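Local coordinates for protein fatty acid amide hydrolase (Candida albicans, PDB 6KVR) that probably hydrolyses monocarboxylic acid amides, such as fatty acid amides, to the carboxylate and ammonium, as a member of the amidase signature family, at residues 66-69 with 73-76; 77-82 with 108-113; 290-295 with 393-398; 386-391 with 445-450. All blocks are in the same frame, centred on the assembly; numbering follows the deposited sequence.

Interaction 1. Residues 66-69 with 73-76; sequences DYLY and LLTP
The helix-to-helix turn after helix 64-70 is closed by L68 and L73, which meet through backbone and side chain together. L73 N donates to L68 O at 3.1 Å and nearly straight (167°), a bond reaching five residues back that folds the outgoing chain against the last turn of the helix. With the backbones so close, leucine suits both positions. L68 CD1 lies 3.9 Å from L73 CB and 4.1 Å from L74 CG, so a single methyl fills the corner between two successive loop residues. L73 has CG beside its own N (chi1 -57°), and this lays CD1 back along the helix, 4.0 Å from L68 CA and 4.2 Å from Y67 CD2. It crosses the tyrosine at about a right angle, a looser touch in which Y67 offers only carbon. T75 then stands at the N-cap of helix 76-82: its side chain caps a backbone N of that helix while T75 N donates to E78 OE1, the exchange of a capping box. The turn thus joins helices 64-70 and 76-82; L68 and L74 both pack on F79 of the latter, and on helix 100-118 L68 also touches R110, and L74 touches H109, R110 and L113.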
loop_
_atom_site.group_PDB
_atom_site.type_symbol
_atom_site.label_atom_id
_atom_site.label_comp_id
_atom_site.label_asym_id
_atom_site.label_seq_id
_atom_site.Cartn_x
_atom_site.Cartn_y
_atom_site.Cartn_z
ATOM N N ASP A 66 0.614 8.574 41.906
ATOM C CA ASP A 66 -0.039 8.736 43.198
ATOM C C ASP A 66 0.540 9.915 43.965
ATOM O O ASP A 66 -0.204 10.722 44.534
ATOM C CB ASP A 66 0.101 7.458 44.011
ATOM C CG ASP A 66 -0.994 7.311 45.027
ATOM O OD1 ASP A 66 -2.171 7.227 44.612
ATOM O OD2 ASP A 66 -0.685 7.328 46.240
ATOM N N TYR A 67 1.868 10.032 43.973
ATOM C CA TYR A 67 2.547 11.125 44.666
ATOM C C TYR A 67 2.139 12.495 44.129
ATOM O O TYR A 67 1.994 13.454 44.899
ATOM C CB TYR A 67 4.055 10.944 44.534
ATOM C CG TYR A 67 4.877 11.848 45.428
ATOM C CD1 TYR A 67 4.932 11.643 46.801
ATOM C CD2 TYR A 67 5.613 12.897 44.890
ATOM C CE1 TYR A 67 5.697 12.460 47.609
ATOM C CE2 TYR A 67 6.376 13.713 45.683
ATOM C CZ TYR A 67 6.411 13.496 47.039
ATOM O OH TYR A 67 7.170 14.326 47.821
ATOM N N LEU A 68 1.997 12.618 42.808
ATOM C CA LEU A 68 1.620 13.892 42.206
ATOM C C LEU A 68 0.321 14.418 42.806
ATOM O O LEU A 68 0.205 15.604 43.146
ATOM C CB LEU A 68 1.469 13.714 40.694
ATOM C CG LEU A 68 0.610 14.749 39.970
ATOM C CD1 LEU A 68 1.303 16.110 39.948
ATOM C CD2 LEU A 68 0.259 14.261 38.562
ATOM N N TYR A 69 -0.670 13.535 42.943
ATOM C CA TYR A 69 -1.964 13.942 43.459
ATOM C C TYR A 69 -1.944 14.092 44.979
ATOM O O TYR A 69 -2.478 15.068 45.513
ATOM C CB TYR A 69 -3.011 12.927 43.019
ATOM C CG TYR A 69 -3.383 13.062 41.561
ATOM C CD1 TYR A 69 -4.334 13.990 41.156
ATOM C CD2 TYR A 69 -2.782 12.273 40.588
ATOM C CE1 TYR A 69 -4.684 14.120 39.831
ATOM C CE2 TYR A 69 -3.135 12.391 39.256
ATOM C CZ TYR A 69 -4.081 13.318 38.883
ATOM O OH TYR A 69 -4.440 13.463 37.556
ATOM N N LEU A 73 1.211 18.512 43.774
ATOM C CA LEU A 73 2.375 19.215 43.240
ATOM C C LEU A 73 1.992 20.346 42.293
ATOM O O LEU A 73 2.783 21.271 42.108
ATOM C CB LEU A 73 3.314 18.237 42.533
ATOM C CG LEU A 73 3.837 17.048 43.342
ATOM C CD1 LEU A 73 4.829 16.241 42.490
ATOM C CD2 LEU A 73 4.472 17.497 44.664
ATOM N N LEU A 74 0.821 20.281 41.677
ATOM C CA LEU A 74 0.272 21.374 40.892
ATOM C C LEU A 74 -0.823 22.074 41.696
ATOM O O LEU A 74 -1.396 21.504 42.629
ATOM C CB LEU A 74 -0.306 20.865 39.563
ATOM C CG LEU A 74 0.571 19.943 38.703
ATOM C CD1 LEU A 74 -0.288 19.235 37.672
ATOM C CD2 LEU A 74 1.733 20.691 38.028
ATOM N N THR A 75 -1.106 23.325 41.321
ATOM C CA THR A 75 -2.204 24.061 41.924
ATOM C C THR A 75 -3.534 23.443 41.501
ATOM O O THR A 75 -3.587 22.644 40.561
ATOM C CB THR A 75 -2.161 25.535 41.513
ATOM O OG1 THR A 75 -2.480 25.656 40.118
ATOM C CG2 THR A 75 -0.781 26.139 41.786
ATOM N N PRO A 76 -4.627 23.776 42.197
ATOM C CA PRO A 76 -5.942 23.307 41.731
ATOM C C PRO A 76 -6.247 23.708 40.302
ATOM O O PRO A 76 -6.922 22.960 39.583
ATOM C CB PRO A 76 -6.915 23.960 42.723
ATOM C CG PRO A 76 -6.122 24.108 43.969
ATOM C CD PRO A 76 -4.699 24.374 43.546
#

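Interaction 2. Residues 77-82 with 108-113; sequences EEFAIT and AHRATL
Two side-chain hydrogen bonds join E78 to H109 and T82 to R110. In the first, H109 ND1 donates to E78 OE2 at 2.8 Å, close to straight. The oxygen lies in the imidazole plane, at its edge, and is met on its syn side, though 35° out of the carboxylate plane; the two flat groups are turned steeply against each other. Histidine with CG anti to its N (chi1 -167°) can project ND1 at the neighbouring helix, and the extended glutamate comes to meet it, its other oxygen being held at the start of its own helix. The carboxylate probably also encourages a positive charge on the imidazole.

In the second bond, R110 NH1 donates to T82 OG1 at 3.0 Å, within the guanidinium plane. That hydroxyl gives its own proton to E78 O at 2.7 Å, a carbonyl that already accepts from T82 N on its opposite face. Threonine is apt here, able to donate inside its helix and accept from outside.

These bonds span helices 76-82 and 100-118, whose local axes cross nearly perpendicularly (92°) and 11.0 Å apart, a spacing bridged mainly by the long arms of E78 and R110 and the H109 ring.

R110 NH1 also forms a salt bridge with D83, while NE and NH2 make hydrogen bonds with Y243 O and Y69 OH.

Van der Waals contact is slight: R110 NH1 lies 4.1 Å from F79 CD1, at the ring's edge, and R110 CD 3.9 Å from T82 CB. Outside the two segments, Y46 stacks on the H109 ring.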
loop_
_atom_site.group_PDB
_atom_site.type_symbol
_atom_site.label_atom_id
_atom_site.label_comp_id
_atom_site.label_asym_id
_atom_site.label_seq_id
_atom_site.Cartn_x
_atom_site.Cartn_y
_atom_site.Cartn_z
ATOM N N GLU A 77 -5.775 24.880 39.873
ATOM C CA GLU A 77 -6.019 25.348 38.513
ATOM C C GLU A 77 -5.269 24.495 37.495
ATOM O O GLU A 77 -5.832 24.120 36.457
ATOM C CB GLU A 77 -5.589 26.811 38.379
ATOM C CG GLU A 77 -6.488 27.848 39.051
ATOM C CD GLU A 77 -6.366 27.850 40.577
ATOM O OE1 GLU A 77 -5.240 27.671 41.117
ATOM O OE2 GLU A 77 -7.403 28.074 41.244
ATOM N N GLU A 78 -3.994 24.189 37.778
ATOM C CA GLU A 78 -3.199 23.353 36.880
ATOM C C GLU A 78 -3.764 21.940 36.789
ATOM O O GLU A 78 -3.776 21.340 35.705
ATOM C CB GLU A 78 -1.744 23.321 37.345
ATOM C CG GLU A 78 -0.948 24.604 37.063
ATOM C CD GLU A 78 0.347 24.660 37.866
ATOM O OE1 GLU A 78 0.330 24.209 39.034
ATOM O OE2 GLU A 78 1.383 25.145 37.336
ATOM N N PHE A 79 -4.244 21.389 37.913
ATOM C CA PHE A 79 -4.912 20.089 37.860
ATOM C C PHE A 79 -6.197 20.178 37.051
ATOM O O PHE A 79 -6.527 19.259 36.286
ATOM C CB PHE A 79 -5.218 19.573 39.268
ATOM C CG PHE A 79 -4.071 18.847 39.918
ATOM C CD1 PHE A 79 -3.515 17.714 39.326
ATOM C CD2 PHE A 79 -3.551 19.289 41.130
ATOM C CE1 PHE A 79 -2.446 17.042 39.922
ATOM C CE2 PHE A 79 -2.485 18.626 41.731
ATOM C CZ PHE A 79 -1.933 17.498 41.125
ATOM N N ALA A 80 -6.936 21.276 37.213
ATOM C CA ALA A 80 -8.189 21.435 36.489
ATOM C C ALA A 80 -7.938 21.504 34.993
ATOM O O ALA A 80 -8.693 20.932 34.198
ATOM C CB ALA A 80 -8.919 22.688 36.972
ATOM N N ILE A 81 -6.866 22.185 34.592
ATOM C CA ILE A 81 -6.529 22.273 33.176
ATOM C C ILE A 81 -6.035 20.922 32.659
ATOM O O ILE A 81 -6.586 20.375 31.692
ATOM C CB ILE A 81 -5.495 23.388 32.949
ATOM C CG1 ILE A 81 -6.177 24.752 33.066
ATOM C CG2 ILE A 81 -4.813 23.229 31.581
ATOM C CD1 ILE A 81 -5.226 25.923 32.989
ATOM N N THR A 82 -5.014 20.349 33.316
ATOM C CA THR A 82 -4.324 19.169 32.804
ATOM C C THR A 82 -5.120 17.881 32.965
ATOM O O THR A 82 -4.673 16.845 32.470
ATOM C CB THR A 82 -2.947 18.993 33.465
ATOM O OG1 THR A 82 -3.075 18.902 34.891
ATOM C CG2 THR A 82 -2.048 20.148 33.122
ATOM N N ALA A 108 3.315 22.324 30.789
ATOM C CA ALA A 108 4.764 22.471 30.869
ATOM C C ALA A 108 5.276 22.126 32.267
ATOM O O ALA A 108 6.287 21.421 32.422
ATOM C CB ALA A 108 5.162 23.899 30.485
ATOM N N HIS A 109 4.596 22.647 33.299
ATOM C CA HIS A 109 4.894 22.268 34.674
ATOM C C HIS A 109 4.762 20.758 34.861
ATOM O O HIS A 109 5.683 20.099 35.357
ATOM C CB HIS A 109 3.945 23.027 35.616
ATOM C CG HIS A 109 4.326 22.967 37.065
ATOM N ND1 HIS A 109 3.715 23.754 38.021
ATOM C CD2 HIS A 109 5.238 22.212 37.725
ATOM C CE1 HIS A 109 4.241 23.490 39.204
ATOM N NE2 HIS A 109 5.170 22.562 39.052
ATOM N N ARG A 110 3.627 20.186 34.443
ATOM C CA ARG A 110 3.413 18.758 34.658
ATOM C C ARG A 110 4.424 17.912 33.884
ATOM O O ARG A 110 4.812 16.835 34.356
ATOM C CB ARG A 110 1.975 18.380 34.291
ATOM C CG ARG A 110 1.497 17.055 34.902
ATOM C CD ARG A 110 -0.036 16.926 34.933
ATOM N NE ARG A 110 -0.465 15.554 35.200
ATOM C CZ ARG A 110 -1.695 15.191 35.551
ATOM N NH1 ARG A 110 -2.664 16.079 35.714
ATOM N NH2 ARG A 110 -1.960 13.904 35.753
ATOM N N ALA A 111 4.893 18.399 32.721
ATOM C CA ALA A 111 5.875 17.645 31.939
ATOM C C ALA A 111 7.250 17.683 32.592
ATOM O O ALA A 111 7.998 16.699 32.525
ATOM C CB ALA A 111 5.942 18.182 30.504
ATOM N N THR A 112 7.609 18.805 33.226
ATOM C CA THR A 112 8.894 18.866 33.928
ATOM C C THR A 112 8.911 17.901 35.106
ATOM O O THR A 112 9.913 17.211 35.346
ATOM C CB THR A 112 9.178 20.294 34.408
ATOM O OG1 THR A 112 9.059 21.204 33.308
ATOM C CG2 THR A 112 10.579 20.403 34.977
ATOM N N LEU A 113 7.804 17.839 35.852
ATOM C CA LEU A 113 7.675 16.833 36.901
ATOM C C LEU A 113 7.797 15.426 36.319
ATOM O O LEU A 113 8.567 14.599 36.827
ATOM C CB LEU A 113 6.351 17.026 37.647
ATOM C CG LEU A 113 6.332 18.334 38.460
ATOM C CD1 LEU A 113 4.914 18.705 38.892
ATOM C CD2 LEU A 113 7.295 18.291 39.656
#

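Interaction 3. Residues 290-295 with 393-398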
loop_
_atom_site.group_PDB
_atom_site.type_symbol
_atom_site.label_atom_id
_atom_site.label_comp_id
_atom_site.label_asym_id
_atom_site.label_seq_id
_atom_site.Cartn_x
_atom_site.Cartn_y
_atom_site.Cartn_z
ATOM N N GLU A 290 9.481 -2.268 3.227
ATOM C CA GLU A 290 8.080 -2.289 2.853
ATOM C C GLU A 290 7.371 -3.582 3.229
ATOM O O GLU A 290 6.138 -3.645 3.120
ATOM C CB GLU A 290 7.958 -2.103 1.334
ATOM C CG GLU A 290 7.687 -0.718 0.862
ATOM C CD GLU A 290 7.194 -0.734 -0.573
ATOM O OE1 GLU A 290 7.851 -1.397 -1.423
ATOM O OE2 GLU A 290 6.137 -0.113 -0.839
ATOM N N SER A 291 8.105 -4.629 3.598
ATOM C CA SER A 291 7.460 -5.904 3.903
ATOM C C SER A 291 6.592 -5.803 5.156
ATOM O O SER A 291 5.492 -6.368 5.197
ATOM C CB SER A 291 8.513 -7.003 4.040
ATOM O OG SER A 291 9.073 -7.330 2.759
ATOM N N VAL A 292 7.061 -5.096 6.181
ATOM C CA VAL A 292 6.230 -4.774 7.340
ATOM C C VAL A 292 6.432 -3.292 7.638
ATOM O O VAL A 292 7.317 -2.911 8.425
ATOM C CB VAL A 292 6.533 -5.686 8.547
ATOM C CG1 VAL A 292 8.032 -5.729 8.901
ATOM C CG2 VAL A 292 5.696 -5.271 9.745
ATOM N N PRO A 293 5.662 -2.418 7.001
ATOM C CA PRO A 293 5.926 -0.982 7.140
ATOM C C PRO A 293 5.539 -0.463 8.517
ATOM O O PRO A 293 4.567 -0.913 9.130
ATOM C CB PRO A 293 5.068 -0.348 6.031
ATOM C CG PRO A 293 4.033 -1.356 5.699
ATOM C CD PRO A 293 4.621 -2.709 6.000
ATOM N N ALA A 294 6.338 0.480 9.000
ATOM C CA ALA A 294 6.066 1.175 10.238
ATOM C C ALA A 294 4.840 2.071 10.082
ATOM O O ALA A 294 4.318 2.287 8.989
ATOM C CB ALA A 294 7.274 2.007 10.659
ATOM N N VAL A 295 4.388 2.605 11.208
ATOM C CA VAL A 295 3.151 3.363 11.272
ATOM C C VAL A 295 3.321 4.391 12.375
ATOM O O VAL A 295 4.054 4.169 13.340
ATOM C CB VAL A 295 1.968 2.395 11.517
ATOM C CG1 VAL A 295 1.232 2.698 12.821
ATOM C CG2 VAL A 295 1.047 2.349 10.329
ATOM N N HIS A 393 9.727 -11.579 12.278
ATOM C CA HIS A 393 11.054 -11.353 12.840
ATOM C C HIS A 393 12.153 -11.568 11.808
ATOM O O HIS A 393 13.205 -10.930 11.902
ATOM C CB HIS A 393 11.267 -12.211 14.088
ATOM C CG HIS A 393 10.591 -11.638 15.298
ATOM N ND1 HIS A 393 9.224 -11.478 15.377
ATOM C CD2 HIS A 393 11.100 -11.058 16.410
ATOM C CE1 HIS A 393 8.915 -10.885 16.519
ATOM N NE2 HIS A 393 10.037 -10.619 17.164
ATOM N N LYS A 394 11.938 -12.444 10.814
ATOM C CA LYS A 394 12.884 -12.513 9.707
ATOM C C LYS A 394 12.881 -11.202 8.939
ATOM O O LYS A 394 13.941 -10.703 8.537
ATOM C CB LYS A 394 12.537 -13.675 8.765
ATOM C CG LYS A 394 12.857 -15.076 9.274
ATOM C CD LYS A 394 12.465 -16.103 8.197
ATOM C CE LYS A 394 12.585 -17.553 8.672
ATOM N NZ LYS A 394 11.565 -18.427 7.982
HETATM N N MSE A 395 11.689 -10.621 8.746
HETATM C CA MSE A 395 11.493 -9.407 7.948
HETATM C C MSE A 395 12.260 -8.251 8.559
HETATM O O MSE A 395 12.813 -7.421 7.838
HETATM C CB MSE A 395 10.008 -9.020 7.849
HETATM C CG MSE A 395 9.199 -9.740 6.772
HETATM SE SE MSE A 395 7.266 -9.303 6.907
HETATM C CE MSE A 395 6.628 -10.066 5.236
ATOM N N TYR A 396 12.284 -8.197 9.895
ATOM C CA TYR A 396 12.972 -7.102 10.575
ATOM C C TYR A 396 14.433 -7.022 10.161
ATOM O O TYR A 396 14.979 -5.920 10.018
ATOM C CB TYR A 396 12.882 -7.254 12.099
ATOM C CG TYR A 396 11.509 -7.029 12.667
ATOM C CD1 TYR A 396 10.623 -6.157 12.061
ATOM C CD2 TYR A 396 11.104 -7.684 13.837
ATOM C CE1 TYR A 396 9.347 -5.959 12.587
ATOM C CE2 TYR A 396 9.841 -7.486 14.376
ATOM C CZ TYR A 396 8.967 -6.618 13.747
ATOM O OH TYR A 396 7.708 -6.419 14.264
ATOM N N ASN A 397 15.086 -8.177 9.961
ATOM C CA ASN A 397 16.538 -8.228 9.803
ATOM C C ASN A 397 16.991 -8.729 8.438
ATOM O O ASN A 397 18.191 -8.973 8.255
ATOM C CB ASN A 397 17.166 -9.108 10.896
ATOM C CG ASN A 397 17.155 -8.446 12.259
ATOM O OD1 ASN A 397 16.669 -7.322 12.412
ATOM N ND2 ASN A 397 17.698 -9.138 13.263
ATOM N N CYS A 398 16.086 -8.874 7.462
ATOM C CA CYS A 398 16.507 -9.585 6.255
ATOM C C CYS A 398 17.434 -8.768 5.357
ATOM O O CYS A 398 17.841 -9.283 4.297
ATOM C CB CYS A 398 15.287 -10.068 5.452
ATOM S SG CYS A 398 14.210 -8.750 4.831
#
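The ring of Y396 is approached obliquely by V292, whose CG1 lies 3.9 Å from CE1, while the opposite edge of the ring, at CE2, sits over the centre of the H393 imidazole, 4.0 Å above its plane. The histidine ring is in turn met edge-to-face by Y425. An aromatic suits position 396 because its long flat group can touch the loop although its first bond points away from it.

V292 serves two partners with one methyl. Its CG1 takes the position between the backbone N and the carbonyl carbon (chi1 52°), and so fits against the helix, with M395 CB at 4.0 Å as well as the tyrosine. M395, a selenomethionine, extends from CG along S291: its CE is 3.8 Å from S291 CB and its SE 3.8 Å from S291 O. A flexible unbranched chain can follow the loop in this way, and the small serine leaves it close to the backbone. S291 O accepts a hydrogen bond from R444, and the S291 hydroxyl is engaged with N441 and N437.

Between nearest atoms, the Y396 side chain is about 3 Å from G255 and about 8 Å from S257, the predicted substrate-binding and acyl-ester residues. E290 forms a salt bridge with R444 of the second subunit. The loop packs against helix 385-397 as it runs toward strand 295-300; helix 434-457 covers M395, and helix 482-490 covers V292 and Y396.

Interaction 4. Residues 386-391 with 445-450; sequences KLAYET and DQLRDQ
L447 points into helix 385-397 and carries most of the contact, meeting A388 and L387 with its two methyls. The first of these, CD1, rests on A388, 3.9 Å from CA and 4.0 Å from CB, so it touches the helix backbone as well as the side chain. This depth is possible because alanine is small: the CA atoms of A388 and L447 stand only 7.3 Å apart, and the alanine's single methyl lets the leucine come down onto the backbone. L447 holds CG anti to its carbonyl carbon (chi1 -68°), which carries the branched end across to the other helix.

The second methyl, CD2, faces L387 CD2 at 4.5 Å, methyl to methyl. That is a looser touch, at the exposed margin of the contact, where leucine extends the apolar surface beyond the alanine. L387 sends its first side-chain bond toward the other helix, with CG anti to the backbone N (chi1 -176°), and it also packs on T443, one turn before L447 on the same helix. Thus two neighbouring residues of one helix receive the two branches of a single leucine from the other. No polar group bridges the segments, and the contact is purely one of carbon surfaces.

Further along helix 434-457, D449 forms a salt bridge with K280 of the second subunit, so this helix faces both the contact and the partner chain. Helices 385-397 and 434-457 are here joined side by side, and helix 482-490 adds L486 against A388 and L490 against L447.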
loop_
_atom_site.group_PDB
_atom_site.type_symbol
_atom_site.label_atom_id
_atom_site.label_comp_id
_atom_site.label_asym_id
_atom_site.label_seq_id
_atom_site.Cartn_x
_atom_site.Cartn_y
_atom_site.Cartn_z
ATOM N N LYS A 386 2.815 -18.982 15.192
ATOM C CA LYS A 386 4.235 -19.294 15.097
ATOM C C LYS A 386 4.805 -18.876 13.745
ATOM O O LYS A 386 5.881 -18.273 13.678
ATOM C CB LYS A 386 4.469 -20.785 15.347
ATOM C CG LYS A 386 5.936 -21.194 15.257
ATOM C CD LYS A 386 6.136 -22.612 15.762
ATOM C CE LYS A 386 7.537 -23.120 15.441
ATOM N NZ LYS A 386 7.755 -24.513 15.937
ATOM N N LEU A 387 4.106 -19.193 12.648
ATOM C CA LEU A 387 4.573 -18.720 11.349
ATOM C C LEU A 387 4.581 -17.193 11.294
ATOM O O LEU A 387 5.517 -16.590 10.751
ATOM C CB LEU A 387 3.702 -19.304 10.236
ATOM C CG LEU A 387 4.100 -18.983 8.793
ATOM C CD1 LEU A 387 5.471 -19.570 8.465
ATOM C CD2 LEU A 387 3.029 -19.499 7.825
ATOM N N ALA A 388 3.543 -16.547 11.843
ATOM C CA ALA A 388 3.496 -15.091 11.822
ATOM C C ALA A 388 4.675 -14.502 12.587
ATOM O O ALA A 388 5.341 -13.582 12.097
ATOM C CB ALA A 388 2.173 -14.583 12.394
ATOM N N TYR A 389 4.984 -15.062 13.757
ATOM C CA TYR A 389 6.078 -14.547 14.578
ATOM C C TYR A 389 7.415 -14.698 13.868
ATOM O O TYR A 389 8.202 -13.747 13.801
ATOM C CB TYR A 389 6.105 -15.267 15.927
ATOM C CG TYR A 389 7.238 -14.833 16.832
ATOM C CD1 TYR A 389 7.136 -13.681 17.606
ATOM C CD2 TYR A 389 8.419 -15.577 16.913
ATOM C CE1 TYR A 389 8.167 -13.288 18.456
ATOM C CE2 TYR A 389 9.468 -15.181 17.761
ATOM C CZ TYR A 389 9.337 -14.036 18.524
ATOM O OH TYR A 389 10.376 -13.631 19.356
ATOM N N GLU A 390 7.670 -15.883 13.304
ATOM C CA GLU A 390 8.932 -16.136 12.618
ATOM C C GLU A 390 9.059 -15.298 11.358
ATOM O O GLU A 390 10.141 -14.782 11.054
ATOM C CB GLU A 390 9.060 -17.620 12.253
ATOM C CG GLU A 390 9.580 -18.483 13.390
ATOM C CD GLU A 390 9.194 -19.953 13.250
ATOM O OE1 GLU A 390 9.364 -20.705 14.236
ATOM O OE2 GLU A 390 8.747 -20.363 12.152
ATOM N N THR A 391 7.971 -15.166 10.594
ATOM C CA THR A 391 8.063 -14.399 9.358
ATOM C C THR A 391 8.354 -12.933 9.651
ATOM O O THR A 391 9.222 -12.326 9.018
ATOM C CB THR A 391 6.778 -14.537 8.532
ATOM O OG1 THR A 391 6.546 -15.918 8.242
ATOM C CG2 THR A 391 6.919 -13.767 7.210
ATOM N N ASP A 445 0.814 -12.214 2.969
ATOM C CA ASP A 445 -0.476 -12.048 2.321
ATOM C C ASP A 445 -1.404 -13.210 2.651
ATOM O O ASP A 445 -2.611 -13.008 2.845
ATOM C CB ASP A 445 -0.279 -11.888 0.818
ATOM C CG ASP A 445 0.346 -10.542 0.462
ATOM O OD1 ASP A 445 0.438 -9.662 1.367
ATOM O OD2 ASP A 445 0.719 -10.352 -0.721
ATOM N N GLN A 446 -0.858 -14.431 2.747
ATOM C CA GLN A 446 -1.684 -15.580 3.117
ATOM C C GLN A 446 -2.221 -15.444 4.536
ATOM O O GLN A 446 -3.384 -15.779 4.799
ATOM C CB GLN A 446 -0.892 -16.877 2.966
ATOM C CG GLN A 446 -0.746 -17.308 1.528
ATOM C CD GLN A 446 0.328 -18.363 1.355
ATOM O OE1 GLN A 446 1.138 -18.583 2.248
ATOM N NE2 GLN A 446 0.322 -19.039 0.208
ATOM N N LEU A 447 -1.388 -14.969 5.463
ATOM C CA LEU A 447 -1.834 -14.760 6.836
ATOM C C LEU A 447 -2.920 -13.700 6.907
ATOM O O LEU A 447 -3.920 -13.869 7.610
ATOM C CB LEU A 447 -0.653 -14.352 7.715
ATOM C CG LEU A 447 0.386 -15.449 7.916
ATOM C CD1 LEU A 447 1.671 -14.817 8.401
ATOM C CD2 LEU A 447 -0.125 -16.499 8.904
ATOM N N ARG A 448 -2.718 -12.585 6.200
ATOM C CA ARG A 448 -3.710 -11.518 6.180
ATOM C C ARG A 448 -5.061 -12.018 5.678
ATOM O O ARG A 448 -6.109 -11.656 6.232
ATOM C CB ARG A 448 -3.218 -10.364 5.310
ATOM C CG ARG A 448 -2.191 -9.499 6.006
ATOM C CD ARG A 448 -1.658 -8.410 5.080
ATOM N NE ARG A 448 -0.571 -7.681 5.724
ATOM C CZ ARG A 448 -0.026 -6.568 5.247
ATOM N NH1 ARG A 448 -0.394 -6.069 4.076
ATOM N NH2 ARG A 448 0.905 -5.940 5.967
ATOM N N ASP A 449 -5.062 -12.843 4.628
ATOM C CA ASP A 449 -6.323 -13.370 4.125
ATOM C C ASP A 449 -6.933 -14.340 5.124
ATOM O O ASP A 449 -8.147 -14.306 5.364
ATOM C CB ASP A 449 -6.118 -14.045 2.766
ATOM C CG ASP A 449 -6.014 -13.036 1.626
ATOM O OD1 ASP A 449 -6.701 -11.994 1.684
ATOM O OD2 ASP A 449 -5.242 -13.278 0.669
ATOM N N GLN A 450 -6.106 -15.198 5.734
ATOM C CA GLN A 450 -6.637 -16.163 6.688
ATOM C C GLN A 450 -7.399 -15.453 7.801
ATOM O O GLN A 450 -8.503 -15.868 8.169
ATOM C CB GLN A 450 -5.505 -17.026 7.260
ATOM C CG GLN A 450 -5.992 -18.115 8.203
ATOM C CD GLN A 450 -4.889 -19.068 8.668
ATOM O OE1 GLN A 450 -3.698 -18.761 8.596
ATOM N NE2 GLN A 450 -5.293 -20.241 9.132
#

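In the fold
Near the N terminus, interaction 1 closes the short turn between helices 64-70 and 76-82, and interaction 2 follows in series, closing a 25-residue, mostly helical loop onto helix 100-118. The two touch, for instance where L74 packs on H109, and lie in one cluster of helices. On the opposite side of the chain's centre, interactions 3 and 4 share helix 385-397. Their segments alternate along the chain, so these long loops cross: 290-295 reaches forward to the C-terminal part of helix 385-397, whose earlier turns reach on to helix 434-457. Together they tie the approach to strand 295-300 of the central sheet to helices beside the second subunit.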